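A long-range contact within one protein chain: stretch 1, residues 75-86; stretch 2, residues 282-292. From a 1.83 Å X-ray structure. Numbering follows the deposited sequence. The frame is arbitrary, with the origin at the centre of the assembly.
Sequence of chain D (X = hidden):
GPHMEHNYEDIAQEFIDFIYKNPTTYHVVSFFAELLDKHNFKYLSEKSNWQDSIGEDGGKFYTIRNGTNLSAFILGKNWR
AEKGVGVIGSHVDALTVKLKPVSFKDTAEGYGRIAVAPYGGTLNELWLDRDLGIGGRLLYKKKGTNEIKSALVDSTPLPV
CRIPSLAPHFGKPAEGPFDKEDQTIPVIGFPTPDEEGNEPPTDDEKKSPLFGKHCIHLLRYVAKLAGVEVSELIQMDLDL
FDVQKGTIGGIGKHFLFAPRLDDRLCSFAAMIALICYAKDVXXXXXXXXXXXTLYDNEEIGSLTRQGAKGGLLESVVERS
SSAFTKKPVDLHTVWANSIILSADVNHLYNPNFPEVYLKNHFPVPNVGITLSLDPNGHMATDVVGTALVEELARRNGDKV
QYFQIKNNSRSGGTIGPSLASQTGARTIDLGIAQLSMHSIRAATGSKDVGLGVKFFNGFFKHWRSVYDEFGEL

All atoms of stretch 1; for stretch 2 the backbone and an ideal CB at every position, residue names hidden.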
ATOM      1  N   LEU D  75       2.389 -64.243  17.542  1.00 17.07           N
ATOM      2  CA  LEU D  75       1.194 -64.965  17.123  1.00 17.06           C
ATOM      3  C   LEU D  75       0.979 -66.192  18.003  1.00 19.24           C
ATOM      4  O   LEU D  75       1.836 -67.070  18.074  1.00 18.95           O
ATOM      5  CB  LEU D  75       1.342 -65.383  15.658  1.00 17.58           C
ATOM      6  CG  LEU D  75       0.240 -66.217  14.994  1.00 18.41           C
ATOM      7  CD1 LEU D  75      -1.109 -65.516  15.094  1.00 18.53           C
ATOM      8  CD2 LEU D  75       0.614 -66.449  13.541  1.00 18.45           C
ATOM      9  N   GLY D  76      -0.167 -66.242  18.671  1.00 18.92           N
ATOM     10  CA  GLY D  76      -0.460 -67.358  19.553  1.00 19.60           C
ATOM     11  C   GLY D  76      -0.989 -68.585  18.839  1.00 19.17           C
ATOM     12  O   GLY D  76      -1.738 -68.481  17.870  1.00 19.28           O
ATOM     13  N   LYS D  77      -0.600 -69.756  19.331  1.00 21.07           N
ATOM     14  CA  LYS D  77      -1.033 -71.017  18.745  1.00 21.02           C
ATOM     15  C   LYS D  77      -2.551 -71.123  18.707  1.00 20.11           C
ATOM     16  O   LYS D  77      -3.116 -71.720  17.791  1.00 20.69           O
ATOM     17  CB  LYS D  77      -0.462 -72.189  19.549  1.00 24.20           C
ATOM     18  CG  LYS D  77      -0.959 -73.555  19.100  1.00 26.62           C
ATOM     19  CD  LYS D  77      -0.387 -74.657  19.980  1.00 30.04           C
ATOM     20  CE  LYS D  77      -0.965 -76.017  19.612  1.00 31.50           C
ATOM     21  NZ  LYS D  77      -0.497 -77.082  20.548  1.00 34.44           N
ATOM     22  N   ASN D  78      -3.211 -70.529  19.695  1.00 20.12           N
ATOM     23  CA  ASN D  78      -4.665 -70.590  19.777  1.00 20.99           C
ATOM     24  C   ASN D  78      -5.388 -69.369  19.225  1.00 20.24           C
ATOM     25  O   ASN D  78      -6.579 -69.184  19.468  1.00 17.87           O
ATOM     26  CB  ASN D  78      -5.087 -70.827  21.226  1.00 23.35           C
ATOM     27  CG  ASN D  78      -4.512 -72.110  21.785  1.00 25.86           C
ATOM     28  OD1 ASN D  78      -4.566 -73.151  21.133  1.00 27.21           O
ATOM     29  ND2 ASN D  78      -3.962 -72.045  22.995  1.00 26.94           N
ATOM     30  N   TRP D  79      -4.674 -68.540  18.473  1.00 19.84           N
ATOM     31  CA  TRP D  79      -5.294 -67.351  17.898  1.00 19.19           C
ATOM     32  C   TRP D  79      -6.327 -67.719  16.839  1.00 20.47           C
ATOM     33  O   TRP D  79      -6.178 -68.713  16.126  1.00 20.85           O
ATOM     34  CB  TRP D  79      -4.231 -66.449  17.256  1.00 19.00           C
ATOM     35  CG  TRP D  79      -4.819 -65.240  16.573  1.00 19.21           C
ATOM     36  CD1 TRP D  79      -5.324 -64.121  17.176  1.00 19.42           C
ATOM     37  CD2 TRP D  79      -5.004 -65.053  15.163  1.00 19.13           C
ATOM     38  NE1 TRP D  79      -5.811 -63.251  16.230  1.00 17.74           N
ATOM     39  CE2 TRP D  79      -5.627 -63.796  14.986  1.00 18.54           C
ATOM     40  CE3 TRP D  79      -4.704 -65.826  14.032  1.00 20.51           C
ATOM     41  CZ2 TRP D  79      -5.956 -63.292  13.722  1.00 18.23           C
ATOM     42  CZ3 TRP D  79      -5.030 -65.325  12.772  1.00 21.91           C
ATOM     43  CH2 TRP D  79      -5.651 -64.066  12.630  1.00 21.91           C
ATOM     44  N   ARG D  80      -7.383 -66.918  16.755  1.00 20.28           N
ATOM     45  CA  ARG D  80      -8.425 -67.108  15.754  1.00 22.75           C
ATOM     46  C   ARG D  80      -8.872 -65.717  15.322  1.00 21.39           C
ATOM     47  O   ARG D  80      -8.733 -64.758  16.081  1.00 19.67           O
ATOM     48  CB  ARG D  80      -9.601 -67.919  16.320  1.00 24.89           C
ATOM     49  CG  ARG D  80     -10.251 -67.350  17.561  1.00 31.97           C
ATOM     50  CD  ARG D  80     -11.100 -68.418  18.249  1.00 38.64           C
ATOM     51  NE  ARG D  80     -11.673 -67.948  19.508  1.00 43.26           N
ATOM     52  CZ  ARG D  80     -12.809 -67.265  19.609  1.00 46.83           C
ATOM     53  NH1 ARG D  80     -13.511 -66.971  18.521  1.00 47.57           N
ATOM     54  NH2 ARG D  80     -13.242 -66.876  20.801  1.00 48.25           N
ATOM     55  N   ALA D  81      -9.389 -65.617  14.102  1.00 21.35           N
ATOM     56  CA  ALA D  81      -9.829 -64.349  13.523  1.00 21.37           C
ATOM     57  C   ALA D  81     -10.614 -63.431  14.451  1.00 23.02           C
ATOM     58  O   ALA D  81     -10.365 -62.224  14.496  1.00 21.12           O
ATOM     59  CB  ALA D  81     -10.643 -64.618  12.266  1.00 22.06           C
ATOM     60  N   GLU D  82     -11.567 -63.996  15.182  1.00 21.50           N
ATOM     61  CA  GLU D  82     -12.396 -63.210  16.084  1.00 22.07           C
ATOM     62  C   GLU D  82     -11.622 -62.506  17.197  1.00 20.33           C
ATOM     63  O   GLU D  82     -12.126 -61.562  17.806  1.00 20.28           O
ATOM     64  CB  GLU D  82     -13.494 -64.099  16.679  1.00 25.61           C
ATOM     65  CG  GLU D  82     -14.432 -64.696  15.630  1.00 30.38           C
ATOM     66  CD  GLU D  82     -13.821 -65.858  14.840  1.00 34.57           C
ATOM     67  OE1 GLU D  82     -14.392 -66.207  13.783  1.00 38.43           O
ATOM     68  OE2 GLU D  82     -12.794 -66.435  15.266  1.00 29.93           O
ATOM     69  N   LYS D  83     -10.401 -62.960  17.463  1.00 18.39           N
ATOM     70  CA  LYS D  83      -9.570 -62.351  18.497  1.00 18.82           C
ATOM     71  C   LYS D  83      -8.945 -61.041  18.015  1.00 18.05           C
ATOM     72  O   LYS D  83      -8.466 -60.233  18.817  1.00 16.65           O
ATOM     73  CB  LYS D  83      -8.470 -63.320  18.926  1.00 19.32           C
ATOM     74  CG  LYS D  83      -8.976 -64.421  19.847  1.00 21.57           C
ATOM     75  CD  LYS D  83      -9.387 -63.822  21.181  1.00 24.58           C
ATOM     76  CE  LYS D  83     -10.026 -64.840  22.097  1.00 28.72           C
ATOM     77  NZ  LYS D  83     -10.336 -64.219  23.417  1.00 28.31           N
ATOM     78  N   GLY D  84      -8.957 -60.844  16.701  1.00 17.61           N
ATOM     79  CA  GLY D  84      -8.397 -59.638  16.121  1.00 17.96           C
ATOM     80  C   GLY D  84      -6.906 -59.497  16.354  1.00 19.14           C
ATOM     81  O   GLY D  84      -6.226 -60.453  16.736  1.00 19.21           O
ATOM     82  N   VAL D  85      -6.392 -58.293  16.120  1.00 17.40           N
ATOM     83  CA  VAL D  85      -4.975 -58.019  16.303  1.00 15.66           C
ATOM     84  C   VAL D  85      -4.794 -56.774  17.170  1.00 16.46           C
ATOM     85  O   VAL D  85      -5.513 -55.786  17.001  1.00 15.75           O
ATOM     86  CB  VAL D  85      -4.276 -57.782  14.940  1.00 15.90           C
ATOM     87  CG1 VAL D  85      -2.780 -57.618  15.140  1.00 15.37           C
ATOM     88  CG2 VAL D  85      -4.569 -58.941  13.995  1.00 15.16           C
ATOM     89  N   GLY D  86      -3.852 -56.841  18.109  1.00 13.98           N
ATOM     90  CA  GLY D  86      -3.558 -55.710  18.978  1.00 14.59           C
ATOM     91  C   GLY D  86      -2.352 -55.043  18.353  1.00 14.42           C
ATOM     92  O   GLY D  86      -1.256 -55.605  18.364  1.00 13.11           O
ATOM     93  N   UNK D 282       3.640 -67.079  26.342  1.00 29.13           N
ATOM     94  CA  UNK D 282       4.032 -68.357  25.768  1.00 26.18           C
ATOM     95  C   UNK D 282       3.070 -68.556  24.612  1.00 26.81           C
ATOM     96  O   UNK D 282       1.859 -68.707  24.797  1.00 27.71           O
ATOM     97  CB  UNK D 282       3.983 -69.504  26.779  1.00 26.18           C
ATOM     98  N   UNK D 283       3.629 -68.511  23.411  1.00 28.66           N
ATOM     99  CA  UNK D 283       2.849 -68.647  22.199  1.00 29.46           C
ATOM    100  C   UNK D 283       2.098 -69.966  22.095  1.00 29.10           C
ATOM    101  O   UNK D 283       1.099 -70.052  21.390  1.00 28.83           O
ATOM    102  CB  UNK D 283       3.767 -68.489  20.985  1.00 29.46           C
ATOM    103  N   UNK D 284       2.558 -70.991  22.806  1.00 31.14           N
ATOM    104  CA  UNK D 284       1.890 -72.294  22.772  1.00 33.37           C
ATOM    105  C   UNK D 284       0.529 -72.230  23.459  1.00 32.61           C
ATOM    106  O   UNK D 284      -0.378 -72.999  23.137  1.00 31.71           O
ATOM    107  CB  UNK D 284       2.764 -73.359  23.437  1.00 33.37           C
ATOM    108  N   UNK D 285       0.395 -71.299  24.400  1.00 32.98           N
ATOM    109  CA  UNK D 285      -0.837 -71.134  25.167  1.00 35.14           C
ATOM    110  C   UNK D 285      -1.701 -69.940  24.750  1.00 33.47           C
ATOM    111  O   UNK D 285      -2.932 -69.993  24.819  1.00 35.80           O
ATOM    112  CB  UNK D 285      -0.485 -70.996  26.649  1.00 35.14           C
ATOM    113  N   UNK D 286      -1.053 -68.871  24.307  1.00 29.30           N
ATOM    114  CA  UNK D 286      -1.739 -67.641  23.916  1.00 25.07           C
ATOM    115  C   UNK D 286      -2.697 -67.721  22.727  1.00 23.43           C
ATOM    116  O   UNK D 286      -2.482 -68.486  21.786  1.00 21.30           O
ATOM    117  CB  UNK D 286      -0.681 -66.582  23.600  1.00 25.07           C
ATOM    118  N   UNK D 287      -3.754 -66.913  22.780  1.00 20.65           N
ATOM    119  CA  UNK D 287      -4.737 -66.846  21.703  1.00 20.89           C
ATOM    120  C   UNK D 287      -4.752 -65.438  21.101  1.00 19.38           C
ATOM    121  O   UNK D 287      -5.728 -65.027  20.477  1.00 18.27           O
ATOM    122  CB  UNK D 287      -6.127 -67.228  22.215  1.00 20.89           C
ATOM    123  N   UNK D 288      -3.656 -64.709  21.281  1.00 19.18           N
ATOM    124  CA  UNK D 288      -3.562 -63.347  20.761  1.00 19.12           C
ATOM    125  C   UNK D 288      -2.580 -63.183  19.603  1.00 19.00           C
ATOM    126  O   UNK D 288      -1.710 -64.025  19.376  1.00 18.77           O
ATOM    127  CB  UNK D 288      -3.159 -62.401  21.894  1.00 19.12           C
ATOM    128  N   UNK D 289      -2.746 -62.079  18.878  1.00 18.16           N
ATOM    129  CA  UNK D 289      -1.884 -61.710  17.757  1.00 16.85           C
ATOM    130  C   UNK D 289      -1.561 -60.251  18.088  1.00 17.43           C
ATOM    131  O   UNK D 289      -2.444 -59.392  18.041  1.00 17.45           O
ATOM    132  CB  UNK D 289      -2.541 -61.897  16.388  1.00 16.85           C
ATOM    133  N   UNK D 290      -0.308 -59.989  18.449  1.00 16.81           N
ATOM    134  CA  UNK D 290       0.130 -58.645  18.829  1.00 16.27           C
ATOM    135  C   UNK D 290       1.260 -58.159  17.936  1.00 16.82           C
ATOM    136  O   UNK D 290       2.070 -58.953  17.464  1.00 15.56           O
ATOM    137  CB  UNK D 290       0.576 -58.622  20.292  1.00 16.27           C
ATOM    138  N   UNK D 291       1.324 -56.852  17.708  1.00 15.65           N
ATOM    139  CA  UNK D 291       2.385 -56.319  16.871  1.00 14.23           C
ATOM    140  C   UNK D 291       2.679 -54.846  17.079  1.00 14.88           C
ATOM    141  O   UNK D 291       1.805 -54.065  17.447  1.00 13.05           O
ATOM    142  CB  UNK D 291       2.030 -56.551  15.401  1.00 14.23           C
ATOM    143  N   UNK D 292       3.938 -54.495  16.861  1.00 15.43           N
ATOM    144  CA  UNK D 292       4.377 -53.114  16.893  1.00 14.86           C
ATOM    145  C   UNK D 292       4.990 -52.984  15.508  1.00 14.24           C
ATOM    146  O   UNK D 292       5.920 -53.713  15.162  1.00 13.62           O
ATOM    147  CB  UNK D 292       5.341 -52.789  18.036  1.00 14.86           C
TER

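Position 282 lies beyond the reach of stretch 1, which therefore sets no preference; it is Asn 282. At 283 the CA-to-CB bond runs sideways, with the ideal CB 3.8 Å from Leu 75 O, so a small or branched side chain fits. The residue is Thr 283, whose CG2 lies 3.7 Å from Leu 75 O. Its backbone does more: Lys 77 N donates to Thr 283 O at 2.7 Å, nearly straight.

Positions 284 and 285 point away, and almost any polar residue would do. They are Glu 284 and Glu 285. At 285 the backbone matters more, since Asn 78 ND2 donates to Glu 285 O at 2.9 Å.

At 286 the bond again runs sideways, with the ideal CB of 286 4.1 Å from Gly 76 CA, and a compact residue suits. Ser 286 turns its hydroxyl back on its own stretch, where the backbone N of position 288 donates to Ser 286 OG (3.1 Å). Its carbonyl serves the turn opposite: Asn 78 N donates to Ser 286 O at 3.0 Å, and Gly 76 CA approaches the same oxygen at 3.2 Å. A CB on Gly 76 would fall 2.2 Å from Ser 286 O, so the close approach depends on glycine.

Position 287 has its ideal CB 4.6 Å from Lys 83 CE, near a positive charge; an acid is the obvious choice, though a neutral acceptor might serve. Asp 287, with chi1 in p, forms a salt bridge, Lys 83 NZ to Asp 287 OD1 at 3.4 Å. A water reinforces it, accepting from Lys 83 NZ (2.8 Å) and donating to Asp 287 OD2 (2.9 Å).

At 288 the bond points away, so stretch 1 would accommodate polar or apolar residues of various sizes. Leu 288 brings its end somewhat nearer, while its carbonyl accepts from Gly 76 N (Leu 288 O to Gly 76 N, 2.8 Å).

Position 289 pairs with Leu 75 in an antiparallel bridge. Its ideal CB is 3.5 Å from Trp 79 NE1, over the face of the indole, and 4.1 Å from Leu 75 CD1; the ring face and the aliphatic side chains invite a large aliphatic or aromatic residue. Phe 289 places CB over the Trp 79 five-membered ring and its ring edge toward the indole's face, with planes at 87°. Leu 75 CD1 and Val 85 CG1 cover opposite faces of the phenyl ring.

At 290 the ideal CB is 4.0 Å from Gly 86 O, beside a residue without a side chain; small residues fit easily, and Ser 290 occupies it. The parallel strand pairing is fastened by Gly 86 N to Phe 289 O and the N of position 291 to Gly 86 O, both 2.9 Å.

Position 291, sideways near Val 85, suits a beta-branched residue: Thr 291 CG2 meets Val 85 CG1 at 3.9 Å. Position 292 points away and stretch 1 sets no preference, though the extended backbone is compatible with a beta-branched residue such as the deposited Val 292.

Stretch 2, residues 282-292: NTEESDLFSTV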
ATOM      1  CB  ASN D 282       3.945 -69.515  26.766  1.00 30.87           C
ATOM      2  CG  ASN D 282       4.457 -70.812  26.167  1.00 27.19           C
ATOM      3  OD1 ASN D 282       3.800 -71.405  25.304  1.00 31.57           O
ATOM      4  ND2 ASN D 282       5.653 -71.238  26.583  1.00 29.49           N
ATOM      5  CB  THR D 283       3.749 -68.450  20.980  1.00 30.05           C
ATOM      6  OG1 THR D 283       4.921 -69.264  21.115  1.00 33.53           O
ATOM      7  CG2 THR D 283       4.177 -66.983  20.899  1.00 30.88           C
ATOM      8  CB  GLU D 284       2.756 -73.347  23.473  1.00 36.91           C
ATOM      9  CG  GLU D 284       4.151 -73.481  22.895  1.00 44.18           C
ATOM     10  CD  GLU D 284       4.252 -74.581  21.860  1.00 48.18           C
ATOM     11  OE1 GLU D 284       4.251 -75.765  22.259  1.00 50.72           O
ATOM     12  OE2 GLU D 284       4.325 -74.265  20.654  1.00 50.04           O
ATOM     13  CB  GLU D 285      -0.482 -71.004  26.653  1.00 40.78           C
ATOM     14  CG  GLU D 285       0.015 -72.295  27.297  1.00 50.05           C
ATOM     15  CD  GLU D 285       0.936 -72.050  28.481  1.00 55.33           C
ATOM     16  OE1 GLU D 285       2.167 -72.183  28.311  1.00 58.64           O
ATOM     17  OE2 GLU D 285       0.436 -71.719  29.578  1.00 59.01           O
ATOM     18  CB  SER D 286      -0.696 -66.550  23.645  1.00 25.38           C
ATOM     19  OG  SER D 286      -1.316 -65.337  23.260  1.00 23.04           O
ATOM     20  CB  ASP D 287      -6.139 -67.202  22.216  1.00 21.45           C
ATOM     21  CG  ASP D 287      -6.619 -66.274  23.320  1.00 24.81           C
ATOM     22  OD1 ASP D 287      -7.764 -66.456  23.784  1.00 24.86           O
ATOM     23  OD2 ASP D 287      -5.861 -65.368  23.730  1.00 24.07           O
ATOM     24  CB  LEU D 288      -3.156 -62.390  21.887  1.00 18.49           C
ATOM     25  CG  LEU D 288      -4.071 -62.318  23.112  1.00 19.65           C
ATOM     26  CD1 LEU D 288      -3.400 -61.487  24.195  1.00 21.16           C
ATOM     27  CD2 LEU D 288      -5.412 -61.720  22.728  1.00 20.31           C
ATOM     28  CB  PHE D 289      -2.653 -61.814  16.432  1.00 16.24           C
ATOM     29  CG  PHE D 289      -1.785 -61.717  15.192  1.00 17.07           C
ATOM     30  CD1 PHE D 289      -2.258 -62.185  13.969  1.00 17.33           C
ATOM     31  CD2 PHE D 289      -0.515 -61.142  15.239  1.00 18.91           C
ATOM     32  CE1 PHE D 289      -1.486 -62.087  12.811  1.00 19.82           C
ATOM     33  CE2 PHE D 289       0.267 -61.038  14.084  1.00 19.83           C
ATOM     34  CZ  PHE D 289      -0.218 -61.511  12.869  1.00 19.25           C
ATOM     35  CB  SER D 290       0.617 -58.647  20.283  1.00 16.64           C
ATOM     36  OG  SER D 290      -0.369 -59.163  21.159  1.00 16.49           O
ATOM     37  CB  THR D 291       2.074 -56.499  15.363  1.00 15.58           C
ATOM     38  OG1 THR D 291       3.084 -55.838  14.585  1.00 14.68           O
ATOM     39  CG2 THR D 291       0.726 -55.888  15.008  1.00 14.32           C
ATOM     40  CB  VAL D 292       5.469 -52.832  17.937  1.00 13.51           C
ATOM     41  CG1 VAL D 292       6.071 -51.443  17.679  1.00 15.48           C
ATOM     42  CG2 VAL D 292       4.882 -52.877  19.335  1.00 13.95           C
TER
HETATM   43  O   HOH W   1      -7.947 -63.605  24.744  1.00 33.01           O
HETATM   44  O   HOH W   2      -5.400 -60.737  19.330  1.00 18.69           O
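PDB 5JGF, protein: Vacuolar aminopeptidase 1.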